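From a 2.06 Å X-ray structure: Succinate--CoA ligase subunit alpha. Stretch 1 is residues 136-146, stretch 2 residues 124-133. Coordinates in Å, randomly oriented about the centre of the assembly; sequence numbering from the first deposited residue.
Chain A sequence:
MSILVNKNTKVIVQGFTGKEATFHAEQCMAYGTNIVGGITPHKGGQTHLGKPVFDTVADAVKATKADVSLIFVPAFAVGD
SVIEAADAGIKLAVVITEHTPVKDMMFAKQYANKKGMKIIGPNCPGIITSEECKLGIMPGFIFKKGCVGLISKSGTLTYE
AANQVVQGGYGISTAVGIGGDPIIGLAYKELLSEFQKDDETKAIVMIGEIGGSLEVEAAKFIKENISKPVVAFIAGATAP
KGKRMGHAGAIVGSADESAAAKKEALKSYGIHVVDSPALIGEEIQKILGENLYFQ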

# COMPACT_ATOMS: atom_id res chain seq x y z
N GLY A 136 -9.21 -19.39 -0.29
CA GLY A 136 -9.29 -18.02 0.14
C GLY A 136 -10.67 -17.67 0.66
O GLY A 136 -11.37 -18.55 1.19
N ILE A 137 -10.98 -16.38 0.56
CA ILE A 137 -12.05 -15.75 1.31
C ILE A 137 -13.14 -15.23 0.37
O ILE A 137 -14.03 -14.47 0.78
CB ILE A 137 -11.50 -14.60 2.18
CG1 ILE A 137 -10.94 -13.47 1.32
CG2 ILE A 137 -10.49 -15.11 3.22
CD1 ILE A 137 -10.56 -12.20 2.12
N MET A 138 -13.09 -15.61 -0.92
CA MET A 138 -14.10 -15.09 -1.84
C MET A 138 -15.44 -15.81 -1.66
O MET A 138 -15.47 -17.00 -1.33
CB MET A 138 -13.63 -15.20 -3.30
CG MET A 138 -13.46 -16.61 -3.79
SD MET A 138 -12.03 -17.47 -3.05
CE MET A 138 -10.73 -16.54 -3.88
N PRO A 139 -16.58 -15.11 -1.92
CA PRO A 139 -17.91 -15.71 -1.90
C PRO A 139 -18.13 -16.64 -3.11
O PRO A 139 -18.26 -16.19 -4.26
CB PRO A 139 -18.86 -14.51 -1.95
CG PRO A 139 -18.05 -13.44 -2.71
CD PRO A 139 -16.62 -13.67 -2.25
N GLY A 140 -18.14 -17.94 -2.82
CA GLY A 140 -18.16 -18.97 -3.88
C GLY A 140 -19.32 -18.82 -4.86
O GLY A 140 -19.16 -19.00 -6.08
N PHE A 141 -20.48 -18.44 -4.35
CA PHE A 141 -21.71 -18.53 -5.14
C PHE A 141 -21.74 -17.42 -6.22
O PHE A 141 -22.43 -17.54 -7.19
CB PHE A 141 -22.92 -18.51 -4.22
CG PHE A 141 -23.25 -17.11 -3.76
CD1 PHE A 141 -22.64 -16.55 -2.63
CD2 PHE A 141 -24.10 -16.29 -4.52
CE1 PHE A 141 -22.95 -15.27 -2.22
CE2 PHE A 141 -24.39 -14.99 -4.11
CZ PHE A 141 -23.79 -14.48 -2.97
N ILE A 142 -20.97 -16.34 -6.06
CA ILE A 142 -20.91 -15.29 -7.08
C ILE A 142 -20.29 -15.84 -8.37
O ILE A 142 -20.60 -15.37 -9.49
CB ILE A 142 -20.08 -14.12 -6.51
CG1 ILE A 142 -20.76 -13.49 -5.30
CG2 ILE A 142 -19.77 -13.10 -7.60
CD1 ILE A 142 -22.12 -12.89 -5.62
N PHE A 143 -19.39 -16.82 -8.22
CA PHE A 143 -18.59 -17.35 -9.33
C PHE A 143 -19.33 -18.51 -9.99
O PHE A 143 -19.22 -19.65 -9.55
CB PHE A 143 -17.19 -17.73 -8.84
CG PHE A 143 -16.40 -16.52 -8.44
CD1 PHE A 143 -15.60 -15.86 -9.35
CD2 PHE A 143 -16.55 -15.97 -7.17
CE1 PHE A 143 -14.94 -14.69 -9.00
CE2 PHE A 143 -15.84 -14.84 -6.80
CZ PHE A 143 -15.06 -14.19 -7.73
N LYS A 144 -20.10 -18.20 -11.04
CA LYS A 144 -20.74 -19.21 -11.88
C LYS A 144 -19.81 -19.54 -13.03
O LYS A 144 -19.16 -18.67 -13.58
CB LYS A 144 -22.08 -18.72 -12.45
CG LYS A 144 -23.15 -18.44 -11.40
CD LYS A 144 -23.37 -19.59 -10.42
CE LYS A 144 -24.51 -19.36 -9.45
NZ LYS A 144 -24.18 -19.97 -8.14
N LYS A 145 -19.77 -20.80 -13.40
CA LYS A 145 -18.80 -21.29 -14.38
C LYS A 145 -19.03 -20.63 -15.73
O LYS A 145 -20.17 -20.46 -16.15
CB LYS A 145 -18.88 -22.81 -14.51
CG LYS A 145 -17.80 -23.44 -15.36
CD LYS A 145 -17.98 -24.94 -15.52
CE LYS A 145 -16.73 -25.65 -15.99
NZ LYS A 145 -15.77 -25.78 -14.87
N GLY A 146 -17.94 -20.24 -16.40
CA GLY A 146 -18.01 -19.72 -17.75
C GLY A 146 -16.63 -19.57 -18.36
O GLY A 146 -15.66 -20.17 -17.89
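Stretch 2, residues 124-133: CPGIITSEEC

Stretch 2 runs as a strand from Gly126 to Thr129 and then turns through Ser130 to Glu132, where the amides of Glu132 and Cys133 both reach back to Thr129 O. The bridge of Gly136 with Gly126 is antiparallel, with Ile137 next to Pro125, but beyond it stretch 1 turns to run in the same sense as stretch 2, so that Lys145 comes to Ser130, CA to CA 4.9 Å. Stretch 1 does not follow as a matching strand: after Gly136 it is loop, with a 3-10 segment at Gly140 to Ile142, so the two backbones meet closely at the ends and leave the middle to side chains.

At the first end, Gly136 and Gly126 form a non-hydrogen-bonded antiparallel pair with their CA atoms 4.5 Å apart. Neither position has room for a side chain. A CB on Gly136 would fall 1.9 Å from Pro125 O, one on Gly126 would sit 3.0 Å from Gly136 CA, and the backbone angles at both residues call for glycine in any case. The space saved lets Pro125 O serve two neighbours: it accepts a nearly straight hydrogen bond from Ile137 N at 2.9 Å and receives a CA-H...O contact from Gly136 CA at 3.2 Å. The rule here is that bare backbone buys close approach.

At the other end the strand has given way to the turn, and a side chain supplies the acceptor. Glu131, at phi 61° and psi 20°, points its CB toward stretch 1, and its OE2 takes the hydrogen bond from Lys145 N at 3.0 Å, with an angle of 170° at the hydrogen.

Between these ends Ile128 is the central apolar residue, its chi1 and chi2 both t. Its CD1 packs 3.8 Å from Met138 CG and 3.9 Å from Gly140 CA, while its CG2 stands over one face of the Phe143 ring, 3.8 Å from the centroid and only 9° off the normal, a CH-pi contact. Ile127 and Thr129 point away, as strand alternation requires. Met138 bends back with chi angles p, m, m, placing CE 3.1 Å from Pro125 O and 3.3 Å from Ile127 N. Ile137 CG1 adds an apolar contact with Pro125 CB at 3.8 Å.

Ser130 closes the row: its OG lies near the plane of the Phe143 ring, at the edge, and its CB is 3.6 Å from Lys145 CA. The extended Lys145 makes a long salt bridge from NZ to Glu132 OE2, 3.8 Å, and a water joins its NZ weakly to Ser130 O.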

# COMPACT_ATOMS: atom_id res chain seq x y z
N CYS A 124 -4.52 -10.58 -0.50
CA CYS A 124 -5.38 -10.94 -1.60
C CYS A 124 -6.47 -11.86 -1.09
O CYS A 124 -6.37 -12.47 -0.01
CB CYS A 124 -4.60 -11.61 -2.74
SG CYS A 124 -4.18 -13.35 -2.47
N PRO A 125 -7.56 -12.02 -1.88
CA PRO A 125 -8.63 -12.93 -1.47
C PRO A 125 -8.41 -14.38 -1.91
O PRO A 125 -9.19 -15.23 -1.48
CB PRO A 125 -9.85 -12.28 -2.14
CG PRO A 125 -9.25 -11.75 -3.43
CD PRO A 125 -7.94 -11.15 -3.00
N GLY A 126 -7.38 -14.64 -2.72
CA GLY A 126 -7.04 -15.99 -3.14
C GLY A 126 -7.43 -16.31 -4.56
O GLY A 126 -7.43 -15.45 -5.44
N ILE A 127 -7.72 -17.59 -4.81
CA ILE A 127 -7.98 -18.06 -6.17
C ILE A 127 -9.23 -18.94 -6.13
O ILE A 127 -9.47 -19.63 -5.15
CB ILE A 127 -6.76 -18.80 -6.77
CG1 ILE A 127 -7.03 -19.33 -8.18
CG2 ILE A 127 -6.28 -19.92 -5.87
CD1 ILE A 127 -5.78 -19.82 -8.89
N ILE A 128 -10.04 -18.87 -7.20
CA ILE A 128 -11.25 -19.67 -7.26
C ILE A 128 -11.40 -20.18 -8.68
O ILE A 128 -11.29 -19.40 -9.64
CB ILE A 128 -12.51 -18.91 -6.78
CG1 ILE A 128 -13.76 -19.78 -6.90
CG2 ILE A 128 -12.72 -17.58 -7.51
CD1 ILE A 128 -14.93 -19.34 -6.07
N THR A 129 -11.71 -21.47 -8.79
CA THR A 129 -12.16 -22.08 -10.03
C THR A 129 -13.65 -22.41 -9.85
O THR A 129 -14.00 -23.28 -9.06
CB THR A 129 -11.31 -23.29 -10.43
OG1 THR A 129 -10.03 -22.79 -10.81
CG2 THR A 129 -11.91 -24.09 -11.58
N SER A 130 -14.49 -21.66 -10.57
CA SER A 130 -15.94 -21.60 -10.41
C SER A 130 -16.53 -23.01 -10.31
O SER A 130 -16.22 -23.86 -11.11
CB SER A 130 -16.56 -20.84 -11.54
OG SER A 130 -16.01 -19.56 -11.65
N GLU A 131 -17.29 -23.25 -9.24
CA GLU A 131 -18.03 -24.48 -9.00
C GLU A 131 -17.09 -25.68 -8.91
O GLU A 131 -17.53 -26.78 -9.05
CB GLU A 131 -19.08 -24.72 -10.10
CG GLU A 131 -20.17 -23.64 -10.16
CD GLU A 131 -21.05 -23.76 -11.41
OE1 GLU A 131 -21.13 -24.87 -11.96
OE2 GLU A 131 -21.57 -22.74 -11.90
N GLU A 132 -15.79 -25.47 -8.63
CA GLU A 132 -14.90 -26.60 -8.45
C GLU A 132 -14.14 -26.49 -7.13
O GLU A 132 -14.02 -27.47 -6.39
CB GLU A 132 -13.90 -26.71 -9.59
CG GLU A 132 -14.34 -27.52 -10.80
CD GLU A 132 -13.17 -27.93 -11.70
OE1 GLU A 132 -12.34 -28.83 -11.29
OE2 GLU A 132 -13.04 -27.32 -12.80
N CYS A 133 -13.50 -25.34 -6.88
CA CYS A 133 -12.71 -25.17 -5.68
C CYS A 133 -12.43 -23.69 -5.45
O CYS A 133 -12.41 -22.87 -6.39
CB CYS A 133 -11.38 -25.91 -5.76
SG CYS A 133 -10.26 -25.22 -7.00
O HOH W 1 -14.59 -22.87 -13.80